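Local structure of NanU sialic acid binding protein (Bacteroides fragilis, 4L7T) at residues K235-L249 with Y388-L402. The protein binds sialic acid with high affinity and, as a SusD-family protein of the outer membrane, probably hands it to a partner transporter. Numbering follows the deposited sequence.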
loop_
_atom_site.group_PDB
_atom_site.type_symbol
_atom_site.label_atom_id
_atom_site.label_comp_id
_atom_site.label_asym_id
_atom_site.label_seq_id
_atom_site.Cartn_x
_atom_site.Cartn_y
_atom_site.Cartn_z
ATOM N N LYS A 235 17.119 5.197 -9.273
ATOM C CA LYS A 235 16.707 5.972 -10.455
ATOM C C LYS A 235 16.748 5.097 -11.708
ATOM O O LYS A 235 15.781 5.103 -12.529
ATOM C CB LYS A 235 17.674 7.186 -10.593
ATOM C CG LYS A 235 17.324 8.008 -11.825
ATOM C CD LYS A 235 18.168 9.347 -11.903
ATOM C CE LYS A 235 19.532 8.924 -12.096
ATOM N NZ LYS A 235 20.217 10.154 -12.750
ATOM N N THR A 236 17.835 4.321 -11.871
ATOM C CA THR A 236 18.024 3.475 -13.067
ATOM C C THR A 236 16.914 2.388 -13.134
ATOM O O THR A 236 16.343 2.101 -14.200
ATOM C CB THR A 236 19.377 2.805 -12.992
ATOM O OG1 THR A 236 20.347 3.854 -13.077
ATOM C CG2 THR A 236 19.625 1.759 -14.104
ATOM N N ALA A 237 16.539 1.874 -11.967
ATOM C CA ALA A 237 15.439 0.841 -11.950
ATOM C C ALA A 237 14.111 1.448 -12.405
ATOM O O ALA A 237 13.383 0.837 -13.195
ATOM C CB ALA A 237 15.273 0.278 -10.447
ATOM N N LEU A 238 13.757 2.637 -11.855
ATOM C CA LEU A 238 12.446 3.252 -12.130
ATOM C C LEU A 238 12.459 3.667 -13.596
ATOM O O LEU A 238 11.425 3.519 -14.270
ATOM C CB LEU A 238 12.224 4.404 -11.156
ATOM C CG LEU A 238 12.212 3.854 -9.691
ATOM C CD1 LEU A 238 12.389 5.039 -8.651
ATOM C CD2 LEU A 238 10.854 3.181 -9.425
ATOM N N GLN A 239 13.611 4.126 -14.097
ATOM C CA GLN A 239 13.721 4.548 -15.510
ATOM C C GLN A 239 13.479 3.351 -16.443
ATOM O O GLN A 239 12.926 3.527 -17.548
ATOM C CB GLN A 239 15.108 5.193 -15.828
ATOM C CG GLN A 239 15.093 6.618 -15.314
ATOM C CD GLN A 239 16.478 7.317 -15.430
ATOM O OE1 GLN A 239 17.518 6.677 -15.413
ATOM N NE2 GLN A 239 16.455 8.587 -15.429
ATOM N N SER A 240 13.863 2.169 -15.976
ATOM C CA SER A 240 13.702 0.917 -16.780
ATOM C C SER A 240 12.196 0.565 -16.915
ATOM O O SER A 240 11.834 -0.068 -17.877
ATOM C CB SER A 240 14.621 -0.227 -16.265
ATOM O OG SER A 240 13.910 -0.903 -15.244
ATOM N N ILE A 241 11.369 0.957 -15.926
ATOM C CA ILE A 241 9.900 0.760 -16.065
ATOM C C ILE A 241 9.310 1.727 -17.063
ATOM O O ILE A 241 8.557 1.378 -17.988
ATOM C CB ILE A 241 9.221 0.954 -14.688
ATOM C CG1 ILE A 241 9.723 -0.115 -13.729
ATOM C CG2 ILE A 241 7.640 0.953 -14.862
ATOM C CD1 ILE A 241 9.281 0.290 -12.303
ATOM N N VAL A 242 9.735 2.996 -16.965
ATOM C CA VAL A 242 9.292 4.049 -17.940
ATOM C C VAL A 242 9.663 3.595 -19.369
ATOM O O VAL A 242 8.860 3.782 -20.284
ATOM C CB VAL A 242 10.001 5.379 -17.636
ATOM C CG1 VAL A 242 9.697 6.406 -18.767
ATOM C CG2 VAL A 242 9.533 5.940 -16.229
ATOM N N SER A 243 10.840 2.991 -19.548
ATOM C CA SER A 243 11.255 2.642 -20.903
ATOM C C SER A 243 10.602 1.361 -21.366
ATOM O O SER A 243 10.042 1.340 -22.468
ATOM C CB SER A 243 12.775 2.537 -20.992
ATOM O OG SER A 243 13.324 1.540 -20.134
ATOM N N ASN A 244 10.672 0.316 -20.536
ATOM C CA ASN A 244 10.379 -1.072 -21.060
ATOM C C ASN A 244 9.036 -1.699 -20.755
ATOM O O ASN A 244 8.693 -2.781 -21.349
ATOM C CB ASN A 244 11.438 -2.054 -20.586
ATOM C CG ASN A 244 12.875 -1.617 -20.985
ATOM O OD1 ASN A 244 13.816 -1.979 -20.291
ATOM N ND2 ASN A 244 13.020 -0.749 -22.007
ATOM N N ALA A 245 8.318 -1.140 -19.793
ATOM C CA ALA A 245 7.066 -1.781 -19.406
ATOM C C ALA A 245 5.870 -1.150 -20.086
ATOM O O ALA A 245 5.838 0.092 -20.328
ATOM C CB ALA A 245 6.875 -1.676 -17.869
ATOM N N ASN A 246 4.818 -1.969 -20.328
ATOM C CA ASN A 246 3.624 -1.364 -20.930
ATOM C C ASN A 246 2.715 -0.703 -19.862
ATOM O O ASN A 246 1.859 -1.341 -19.278
ATOM C CB ASN A 246 2.773 -2.411 -21.663
ATOM C CG ASN A 246 1.534 -1.770 -22.262
ATOM O OD1 ASN A 246 1.471 -0.541 -22.385
ATOM N ND2 ASN A 246 0.553 -2.573 -22.572
ATOM N N VAL A 247 2.992 0.560 -19.575
ATOM C CA VAL A 247 2.310 1.296 -18.526
ATOM C C VAL A 247 1.980 2.688 -18.981
ATOM O O VAL A 247 2.705 3.244 -19.826
ATOM C CB VAL A 247 3.226 1.436 -17.258
ATOM C CG1 VAL A 247 3.267 0.034 -16.459
ATOM C CG2 VAL A 247 4.646 2.013 -17.563
ATOM N N SER A 248 0.888 3.240 -18.476
ATOM C CA SER A 248 0.439 4.551 -18.852
ATOM C C SER A 248 -0.454 5.064 -17.730
ATOM O O SER A 248 -1.150 4.241 -17.088
ATOM C CB SER A 248 -0.417 4.383 -20.123
ATOM O OG SER A 248 -0.794 5.646 -20.584
ATOM N N LEU A 249 -0.463 6.370 -17.504
ATOM C CA LEU A 249 -1.535 6.933 -16.662
ATOM C C LEU A 249 -2.939 6.863 -17.265
ATOM O O LEU A 249 -3.144 7.302 -18.414
ATOM C CB LEU A 249 -1.206 8.365 -16.227
ATOM C CG LEU A 249 0.099 8.532 -15.460
ATOM C CD1 LEU A 249 0.255 10.026 -15.216
ATOM C CD2 LEU A 249 0.067 7.784 -14.108
ATOM N N TYR A 388 1.571 3.025 -11.971
ATOM C CA TYR A 388 2.519 3.859 -12.690
ATOM C C TYR A 388 2.699 5.249 -12.041
ATOM O O TYR A 388 3.859 5.754 -12.092
ATOM C CB TYR A 388 2.132 4.009 -14.160
ATOM C CG TYR A 388 3.202 4.639 -15.049
ATOM C CD1 TYR A 388 4.558 4.227 -14.915
ATOM C CD2 TYR A 388 2.849 5.609 -15.966
ATOM C CE1 TYR A 388 5.591 4.789 -15.754
ATOM C CE2 TYR A 388 3.862 6.219 -16.794
ATOM C CZ TYR A 388 5.206 5.763 -16.647
ATOM O OH TYR A 388 6.140 6.337 -17.524
ATOM N N ALA A 389 1.632 5.868 -11.466
ATOM C CA ALA A 389 1.912 7.144 -10.784
ATOM C C ALA A 389 2.967 6.985 -9.655
ATOM O O ALA A 389 3.727 7.924 -9.405
ATOM C CB ALA A 389 0.584 7.756 -10.281
ATOM N N ASP A 390 3.030 5.826 -8.989
ATOM C CA ASP A 390 4.031 5.591 -7.906
ATOM C C ASP A 390 5.437 5.514 -8.532
ATOM O O ASP A 390 6.402 6.118 -8.019
ATOM C CB ASP A 390 3.590 4.287 -7.260
ATOM C CG ASP A 390 4.263 3.970 -5.926
ATOM O OD1 ASP A 390 5.116 4.746 -5.428
ATOM O OD2 ASP A 390 3.946 2.866 -5.357
ATOM N N CYS A 391 5.586 4.840 -9.694
ATOM C CA CYS A 391 6.860 4.835 -10.400
ATOM C C CYS A 391 7.332 6.292 -10.639
ATOM O O CYS A 391 8.493 6.613 -10.345
ATOM C CB CYS A 391 6.674 4.125 -11.776
ATOM S SG CYS A 391 8.175 4.089 -12.755
ATOM N N LEU A 392 6.411 7.125 -11.178
ATOM C CA LEU A 392 6.765 8.489 -11.525
ATOM C C LEU A 392 7.194 9.284 -10.268
ATOM O O LEU A 392 8.189 10.066 -10.371
ATOM C CB LEU A 392 5.633 9.222 -12.234
ATOM C CG LEU A 392 5.288 8.636 -13.643
ATOM C CD1 LEU A 392 4.020 9.327 -14.182
ATOM C CD2 LEU A 392 6.520 8.719 -14.625
ATOM N N LEU A 393 6.488 9.139 -9.149
ATOM C CA LEU A 393 6.778 9.917 -7.958
ATOM C C LEU A 393 8.008 9.377 -7.229
ATOM O O LEU A 393 8.773 10.203 -6.637
ATOM C CB LEU A 393 5.534 10.059 -7.040
ATOM C CG LEU A 393 4.457 10.875 -7.707
ATOM C CD1 LEU A 393 3.249 10.932 -6.807
ATOM C CD2 LEU A 393 4.901 12.332 -8.078
ATOM N N LEU A 394 8.239 8.049 -7.254
ATOM C CA LEU A 394 9.513 7.575 -6.779
ATOM C C LEU A 394 10.661 8.102 -7.597
ATOM O O LEU A 394 11.721 8.325 -7.030
ATOM C CB LEU A 394 9.553 6.019 -6.743
ATOM C CG LEU A 394 8.639 5.325 -5.699
ATOM C CD1 LEU A 394 8.572 3.806 -5.955
ATOM C CD2 LEU A 394 8.981 5.623 -4.206
ATOM N N LEU A 395 10.520 8.132 -8.924
ATOM C CA LEU A 395 11.587 8.637 -9.781
ATOM C C LEU A 395 11.882 10.123 -9.489
ATOM O O LEU A 395 13.077 10.469 -9.338
ATOM C CB LEU A 395 11.245 8.364 -11.227
ATOM C CG LEU A 395 12.255 8.889 -12.247
ATOM C CD1 LEU A 395 13.649 8.248 -11.995
ATOM C CD2 LEU A 395 11.702 8.462 -13.608
ATOM N N ALA A 396 10.812 10.922 -9.274
ATOM C CA ALA A 396 10.920 12.321 -8.809
ATOM C C ALA A 396 11.730 12.349 -7.508
ATOM O O ALA A 396 12.611 13.199 -7.338
ATOM C CB ALA A 396 9.512 12.915 -8.579
ATOM N N GLU A 397 11.420 11.444 -6.567
ATOM C CA GLU A 397 12.100 11.464 -5.281
ATOM C C GLU A 397 13.550 11.088 -5.438
ATOM O O GLU A 397 14.441 11.718 -4.821
ATOM C CB GLU A 397 11.410 10.470 -4.376
ATOM C CG GLU A 397 11.885 10.589 -2.897
ATOM C CD GLU A 397 10.829 10.070 -1.897
ATOM O OE1 GLU A 397 9.932 9.246 -2.261
ATOM O OE2 GLU A 397 10.846 10.513 -0.733
ATOM N N ALA A 398 13.849 10.049 -6.235
ATOM C CA ALA A 398 15.271 9.683 -6.440
ATOM C C ALA A 398 16.017 10.895 -7.067
ATOM O O ALA A 398 17.205 11.174 -6.689
ATOM C CB ALA A 398 15.391 8.475 -7.393
ATOM N N LYS A 399 15.382 11.544 -8.014
ATOM C CA LYS A 399 15.977 12.744 -8.697
ATOM C C LYS A 399 16.256 13.851 -7.664
ATOM O O LYS A 399 17.367 14.395 -7.570
ATOM C CB LYS A 399 15.099 13.247 -9.837
ATOM C CG LYS A 399 15.244 12.322 -11.084
ATOM C CD LYS A 399 14.386 12.760 -12.260
ATOM C CE LYS A 399 14.769 11.900 -13.440
ATOM N NZ LYS A 399 14.043 12.488 -14.635
ATOM N N ALA A 400 15.265 14.116 -6.833
ATOM C CA ALA A 400 15.408 15.167 -5.791
ATOM C C ALA A 400 16.516 14.831 -4.824
ATOM O O ALA A 400 17.325 15.698 -4.486
ATOM C CB ALA A 400 14.127 15.290 -5.048
ATOM N N LEU A 401 16.641 13.570 -4.424
ATOM C CA LEU A 401 17.686 13.190 -3.496
ATOM C C LEU A 401 19.108 13.304 -4.099
ATOM O O LEU A 401 20.120 13.265 -3.368
ATOM C CB LEU A 401 17.375 11.758 -2.928
ATOM C CG LEU A 401 16.153 11.763 -2.028
ATOM C CD1 LEU A 401 15.706 10.274 -1.806
ATOM C CD2 LEU A 401 16.496 12.435 -0.655
ATOM N N LEU A 402 19.158 13.240 -5.430
ATOM C CA LEU A 402 20.416 13.365 -6.191
ATOM C C LEU A 402 20.717 14.791 -6.508
ATOM O O LEU A 402 21.747 15.051 -7.150
ATOM C CB LEU A 402 20.274 12.580 -7.523
ATOM C CG LEU A 402 20.447 11.097 -7.251
ATOM C CD1 LEU A 402 19.946 10.296 -8.513
ATOM C CD2 LEU A 402 21.881 10.686 -7.018
HETATM O O HOH W 1 14.429 10.066 -16.515
#
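The ring of Tyr388 lies between Val247 on one face and Leu392, from its own helix, on the other. Val247 CG2 makes a CH-pi contact 3.6 Å from the centre of the Tyr388 ring and 23° off its normal, displaced toward the CE1 rim. At the edge, near the ring plane, sit Val242 CG2, 3.7 Å from Tyr388 OH, and the backbone N of Leu249, beside Tyr388 CD2. With CG anti to the backbone N (chi1 -169°), the Tyr388 ring reaches into the bend where the chain leaves helix 227-244, meeting both the last helical turn and the extended residues that follow. Leu249 lies over the first turn of helix 388-401: its CD2 rests 3.6 Å from Ala389 N, while its CD1 meets Leu392 CD1 tip to tip. About one turn beyond Tyr388, Cys391 SG packs against the side of Ile241, 3.8 Å from Ile241 CG2. Leu395 is a knob in the hole formed by Lys235, Leu238, Gln239 and Val242, its CD1 lying 3.7 Å from Lys235 CG. Beside it, Leu238 CD1 presses on Leu394 CB at 3.6 Å, the two side chains crossing at about a right angle. Farther along, the aliphatic part of Lys235 runs past Ala398 to Leu402, and its amine pairs with Glu404. Polar groups meet at the margin through one water, which accepts from Gln239 NE2 (2.7 Å) and Lys399 NZ; the latter also forms a salt bridge with Glu409. Helices 206-223 and 407-418 flank this interface. Helix segments 235-244 and 388-401 run roughly antiparallel, at 146°, their axes coming within 9.3 Å of each other; joined by apolar side chains, they are consistent with the TPR-like helical scaffold of SusD-family proteins.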